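Local structure of putative Nitroreductase (Desulfovibrio desulfuricans subsp. desulfuricans str. G20, 3E39) at the interface of chains A and B. The protein binds flavin mononucleotide and probably works as an FMN-dependent oxidoreductase of the nitroreductase family. Sequence-based numbering; all coordinates share one arbitrary frame. Chains: chain A/B, Putative Nitroreductase.

Contacts 1 and 2 lie about 22 Å apart, measured between the centres of their C-alpha atoms, and both belong to one two-fold symmetric interface, so each recurs with the chains exchanged. They draw on adjoining parts of one stretch: helix 28-39 of chain A in contact 2, and residues 40-42, just after that helix, of chain B in contact 1. The C-terminal segment also serves both, through A:Arg162 in contact 1 and B:Leu165, B:Leu169 and B:Phe174 in contact 2. Such reciprocal use fits the dimers typical of the family; contact 1 mixes backbone hydrogen bonds, waters and CH-pi packing by the flavin, contact 2 is mainly apolar.

Contact 1: the interface of chains A and B. Residues chain A 15, 106, 162; chain B 40-42.
A:Arg162 packs its aliphatic chain on the indole of B:Trp40 and turns its guanidinium to the backbone beyond; chain B buries 51 Å² of this arginine. CG of A:Arg162 stands over the indole face of B:Trp40, 3.4 Å from the centroid of the six-membered ring, a CH-pi contact. The bend at chi2 then lets the guanidinium continue beneath the ring rim near CE3, with the two planes 33° apart. NE of A:Arg162 donates to the carbonyl O of B:Ala41 at 3.2 Å, and its NH2 to the carbonyl O of B:Trp40 at 3.1 Å. Both donors stand above the carbonyl planes, and the angles at hydrogen, 136° and 138°, show bent bonds.

The B:Trp40 carbonyl O is also reached by water: water 1 lies 2.7 Å from it and is itself held by NE of A:Arg15 at 3.0 Å. A second water joins the same oxygen to the A:Arg15 carbonyl O, while NH2 of A:Arg15 adds a weak direct bond. Direct and water-mediated partners thus gather on one backbone oxygen.

Chain A buries 23 Å² of B:Pro42, whose CD lies 3.9 Å above the A:Arg15 guanidinium plane, towards the rim; its ring also meets the amide end of A:Gln106.

A:Arg15 and A:Arg162 are FMN-binding loop residues, A:Gln106 belongs to helix 94-114, and B:Trp40 to B:Pro42 directly follow helix 28-39; B:Pro42 is also FMN-lining, so both chains may line the flavin pocket here.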
ATOM      1  N   ARG A  15       2.781 -11.574   6.908  1.00 11.58           N
ATOM      2  CA  ARG A  15       1.493 -11.514   6.238  1.00 10.23           C
ATOM      3  C   ARG A  15       1.553 -12.356   4.968  1.00 10.52           C
ATOM      4  O   ARG A  15       2.424 -12.147   4.115  1.00 10.12           O
ATOM      5  CB  ARG A  15       1.193 -10.094   5.804  1.00  9.43           C
ATOM      6  CG  ARG A  15      -0.082  -9.935   4.949  1.00  9.54           C
ATOM      7  CD  ARG A  15       0.080  -8.828   3.846  1.00  8.93           C
ATOM      8  NE  ARG A  15       1.275  -9.094   3.034  1.00  8.39           N
ATOM      9  CZ  ARG A  15       1.325  -9.910   1.983  1.00  7.90           C
ATOM     10  NH1 ARG A  15       0.242 -10.587   1.596  1.00 10.07           N
ATOM     11  NH2 ARG A  15       2.474 -10.100   1.363  1.00  8.27           N
ATOM     12  N   GLN A 106      -3.310  -2.730   1.432  1.00  6.70           N
ATOM     13  CA  GLN A 106      -2.229  -3.238   2.234  1.00  6.36           C
ATOM     14  C   GLN A 106      -2.484  -3.070   3.730  1.00  6.72           C
ATOM     15  O   GLN A 106      -2.265  -4.002   4.480  1.00  7.38           O
ATOM     16  CB  GLN A 106      -0.888  -2.582   1.842  1.00  8.44           C
ATOM     17  CG  GLN A 106       0.327  -3.199   2.548  1.00  8.73           C
ATOM     18  CD  GLN A 106       0.574  -4.692   2.231  1.00  6.13           C
ATOM     19  OE1 GLN A 106       0.031  -5.263   1.275  1.00  8.29           O
ATOM     20  NE2 GLN A 106       1.471  -5.302   3.006  1.00  8.61           N
ATOM     21  N   ARG A 162      10.355 -13.938  -2.117  1.00 13.54           N
ATOM     22  CA  ARG A 162      10.699 -12.635  -2.691  1.00 11.25           C
ATOM     23  C   ARG A 162      12.131 -12.694  -3.180  1.00 13.44           C
ATOM     24  O   ARG A 162      12.957 -13.460  -2.640  1.00 12.57           O
ATOM     25  CB  ARG A 162      10.561 -11.501  -1.678  1.00 14.06           C
ATOM     26  CG  ARG A 162       9.143 -11.169  -1.252  1.00 11.57           C
ATOM     27  CD  ARG A 162       8.236 -10.619  -2.378  1.00 11.04           C
ATOM     28  NE  ARG A 162       6.974 -10.214  -1.729  1.00  9.09           N
ATOM     29  CZ  ARG A 162       5.992 -11.048  -1.401  1.00 14.53           C
ATOM     30  NH1 ARG A 162       6.056 -12.331  -1.734  1.00 11.77           N
ATOM     31  NH2 ARG A 162       4.912 -10.590  -0.772  1.00 12.12           N
TER
ATOM     32  N   TRP B  40       8.603  -6.972   0.647  1.00  8.83           N
ATOM     33  CA  TRP B  40       7.627  -7.952   1.083  1.00  7.96           C
ATOM     34  C   TRP B  40       6.154  -7.527   0.886  1.00  8.57           C
ATOM     35  O   TRP B  40       5.240  -8.278   1.201  1.00  8.97           O
ATOM     36  CB  TRP B  40       7.918  -8.452   2.498  1.00  9.30           C
ATOM     37  CG  TRP B  40       9.007  -9.501   2.471  1.00 10.71           C
ATOM     38  CD1 TRP B  40      10.339  -9.303   2.677  1.00 13.73           C
ATOM     39  CD2 TRP B  40       8.842 -10.902   2.201  1.00  9.31           C
ATOM     40  NE1 TRP B  40      11.020 -10.498   2.547  1.00 17.03           N
ATOM     41  CE2 TRP B  40      10.123 -11.492   2.255  1.00 12.95           C
ATOM     42  CE3 TRP B  40       7.737 -11.714   1.920  1.00 12.18           C
ATOM     43  CZ2 TRP B  40      10.326 -12.852   2.020  1.00 18.02           C
ATOM     44  CZ3 TRP B  40       7.940 -13.051   1.678  1.00 15.99           C
ATOM     45  CH2 TRP B  40       9.222 -13.610   1.724  1.00 13.56           C
ATOM     46  N   ALA B  41       5.926  -6.354   0.305  1.00  7.11           N
ATOM     47  CA  ALA B  41       4.565  -6.015  -0.092  1.00  6.22           C
ATOM     48  C   ALA B  41       4.223  -7.061  -1.186  1.00  6.88           C
ATOM     49  O   ALA B  41       5.121  -7.571  -1.900  1.00  9.58           O
ATOM     50  CB  ALA B  41       4.473  -4.568  -0.656  1.00  6.45           C
ATOM     51  N   PRO B  42       2.938  -7.331  -1.380  1.00  6.51           N
ATOM     52  CA  PRO B  42       2.501  -8.252  -2.454  1.00  8.28           C
ATOM     53  C   PRO B  42       2.485  -7.597  -3.851  1.00  9.38           C
ATOM     54  O   PRO B  42       2.580  -6.383  -3.987  1.00  9.48           O
ATOM     55  CB  PRO B  42       1.085  -8.615  -2.014  1.00  9.03           C
ATOM     56  CG  PRO B  42       0.615  -7.368  -1.340  1.00  6.94           C
ATOM     57  CD  PRO B  42       1.791  -6.761  -0.652  1.00  7.42           C
TER
HETATM   58  O   HOH W   1       3.698  -7.397   3.256  1.00  9.64           O
HETATM   59  O   HOH W   2       4.498 -10.424   3.525  1.00  9.97           O

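Contact 2: the interface of chains A and B. Residues chain A 31-32, 35-36, 39; chain B 165, 169, 174.
B:Leu165 presses its branched end against A:Leu35 and A:Ile39 on helix 28-39, and chain A buries 87 Å² of it. These apolar contacts form the body of the patch. CD2 of B:Leu165 meets CB of A:Leu35 at 3.6 Å, and CD1 of B:Leu165 reaches the CG2 branch of A:Ile39, also at 3.6 Å, while staying near A:Leu35. With CG anti to the backbone N (chi1 176°), the B:Leu165 side chain projects onto the helix and crosses both partners at about a right angle. CD2 of B:Leu169 touches CD1 of A:Leu35 at 3.9 Å, so that A:Leu35 is met at its far end as well as at its base.

An aromatic contact lies nearer the start of the helix. CZ of B:Phe174 comes within 3.8 Å of CB of A:Arg32, bringing the ring's outer end to the aliphatic base of the arginine rather than to its charged group; the two side chains cross at about a right angle. The ring also lies near A:Val31, one residue earlier on the helix.

Charged and water-mediated links border this packing. Within chain A, NH1 of A:Arg32 and OE2 of A:Glu36 form a long salt bridge of 4.0 Å, one helical turn apart, which may favour the carboxylate's ionised form. OE2 of A:Glu36 lies 3.5 Å from CB of B:Leu165, where the bend at chi2 carries the carboxylate.

Water 3 makes a polar link between the chains: OE2 of A:Glu36 is 2.8 Å from it, and the backbone N of B:Leu165, at the start of helix 165-168, is 2.9 Å from it in a nearly straight bond (176° at H).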
ATOM      1  N   VAL A  31     -14.392  -6.661  11.226  1.00  9.85           N
ATOM      2  CA  VAL A  31     -14.595  -5.995   9.929  1.00 11.89           C
ATOM      3  C   VAL A  31     -14.409  -4.477  10.090  1.00  9.25           C
ATOM      4  O   VAL A  31     -13.752  -3.806   9.252  1.00  8.04           O
ATOM      5  CB  VAL A  31     -15.967  -6.332   9.290  1.00 11.68           C
ATOM      6  CG1 VAL A  31     -16.197  -5.478   8.033  1.00 11.85           C
ATOM      7  CG2 VAL A  31     -16.030  -7.869   8.994  1.00 10.21           C
ATOM      8  N   ARG A  32     -14.974  -3.936  11.166  1.00  9.11           N
ATOM      9  CA  ARG A  32     -14.844  -2.500  11.446  1.00 10.85           C
ATOM     10  C   ARG A  32     -13.377  -2.093  11.610  1.00 10.66           C
ATOM     11  O   ARG A  32     -12.933  -1.080  11.035  1.00 10.70           O
ATOM     12  CB  ARG A  32     -15.641  -2.111  12.705  1.00 13.15           C
ATOM     13  CG  ARG A  32     -15.796  -0.603  12.819  1.00 12.94           C
ATOM     14  CD  ARG A  32     -16.381  -0.186  14.170  1.00 16.97           C
ATOM     15  NE  ARG A  32     -15.430  -0.426  15.257  1.00 21.24           N
ATOM     16  CZ  ARG A  32     -14.407   0.380  15.564  1.00 22.63           C
ATOM     17  NH1 ARG A  32     -14.176   1.489  14.875  1.00 26.83           N
ATOM     18  NH2 ARG A  32     -13.601   0.063  16.575  1.00 21.26           N
ATOM     19  N   LEU A  35     -11.673  -2.106   8.212  1.00  8.83           N
ATOM     20  CA  LEU A  35     -12.074  -0.947   7.415  1.00  9.44           C
ATOM     21  C   LEU A  35     -11.397   0.330   7.944  1.00  8.03           C
ATOM     22  O   LEU A  35     -10.939   1.156   7.156  1.00  8.17           O
ATOM     23  CB  LEU A  35     -13.590  -0.800   7.420  1.00 10.92           C
ATOM     24  CG  LEU A  35     -14.398  -1.833   6.632  1.00  9.57           C
ATOM     25  CD1 LEU A  35     -15.887  -1.631   6.981  1.00  8.49           C
ATOM     26  CD2 LEU A  35     -14.158  -1.709   5.171  1.00 12.12           C
ATOM     27  N   GLU A  36     -11.314   0.469   9.272  1.00  8.69           N
ATOM     28  CA  GLU A  36     -10.640   1.648   9.899  1.00 10.17           C
ATOM     29  C   GLU A  36      -9.178   1.738   9.484  1.00  7.98           C
ATOM     30  O   GLU A  36      -8.642   2.836   9.282  1.00  7.93           O
ATOM     31  CB  GLU A  36     -10.735   1.587  11.439  1.00 10.97           C
ATOM     32  CG  GLU A  36     -12.109   1.996  11.990  1.00 11.76           C
ATOM     33  CD  GLU A  36     -12.404   3.464  11.815  1.00 14.63           C
ATOM     34  OE1 GLU A  36     -11.462   4.293  11.837  1.00 16.99           O
ATOM     35  OE2 GLU A  36     -13.588   3.812  11.686  1.00 12.50           O
ATOM     36  N   ILE A  39      -9.244   3.215   5.824  1.00  8.06           N
ATOM     37  CA  ILE A  39      -9.494   4.642   5.649  1.00  8.01           C
ATOM     38  C   ILE A  39      -8.323   5.496   6.136  1.00  5.15           C
ATOM     39  O   ILE A  39      -8.159   6.647   5.686  1.00  8.26           O
ATOM     40  CB  ILE A  39     -10.817   5.110   6.282  1.00  9.05           C
ATOM     41  CG1 ILE A  39     -10.756   5.114   7.792  1.00  8.35           C
ATOM     42  CG2 ILE A  39     -12.019   4.265   5.777  1.00 10.20           C
ATOM     43  CD1 ILE A  39     -12.008   5.816   8.410  1.00 10.38           C
TER
ATOM     44  N   LEU B 165     -15.755   6.607   8.758  1.00 13.16           N
ATOM     45  CA  LEU B 165     -15.904   5.379   7.973  1.00 12.63           C
ATOM     46  C   LEU B 165     -17.264   5.273   7.269  1.00 13.76           C
ATOM     47  O   LEU B 165     -17.345   4.881   6.092  1.00 13.03           O
ATOM     48  CB  LEU B 165     -15.689   4.155   8.881  1.00 15.16           C
ATOM     49  CG  LEU B 165     -15.901   2.785   8.227  1.00 11.00           C
ATOM     50  CD1 LEU B 165     -15.067   2.638   6.927  1.00 12.40           C
ATOM     51  CD2 LEU B 165     -15.545   1.693   9.209  1.00 12.18           C
ATOM     52  N   LEU B 169     -18.301   4.146   3.087  1.00 11.42           N
ATOM     53  CA  LEU B 169     -18.974   2.907   2.787  1.00 12.43           C
ATOM     54  C   LEU B 169     -20.103   3.140   1.827  1.00 14.67           C
ATOM     55  O   LEU B 169     -20.920   4.032   2.025  1.00 14.15           O
ATOM     56  CB  LEU B 169     -19.514   2.286   4.056  1.00 13.04           C
ATOM     57  CG  LEU B 169     -18.505   1.551   4.933  1.00 13.55           C
ATOM     58  CD1 LEU B 169     -19.076   1.490   6.328  1.00 14.04           C
ATOM     59  CD2 LEU B 169     -18.188   0.131   4.328  1.00 14.31           C
ATOM     60  N   PHE B 174     -23.322  -2.555   9.267  1.00 20.96           N
ATOM     61  CA  PHE B 174     -23.534  -2.938  10.662  1.00 24.49           C
ATOM     62  C   PHE B 174     -24.977  -2.675  11.115  1.00 26.14           C
ATOM     63  O   PHE B 174     -25.690  -1.889  10.493  1.00 26.16           O
ATOM     64  CB  PHE B 174     -22.516  -2.209  11.545  1.00 21.95           C
ATOM     65  CG  PHE B 174     -21.094  -2.363  11.074  1.00 20.46           C
ATOM     66  CD1 PHE B 174     -20.535  -3.635  10.932  1.00 24.87           C
ATOM     67  CD2 PHE B 174     -20.302  -1.250  10.796  1.00 26.47           C
ATOM     68  CE1 PHE B 174     -19.222  -3.796  10.520  1.00 17.20           C
ATOM     69  CE2 PHE B 174     -18.973  -1.412  10.367  1.00 17.76           C
ATOM     70  CZ  PHE B 174     -18.438  -2.674  10.237  1.00 21.23           C
TER
HETATM   71  O   HOH W   3     -14.827   6.333  11.452  1.00 18.33           O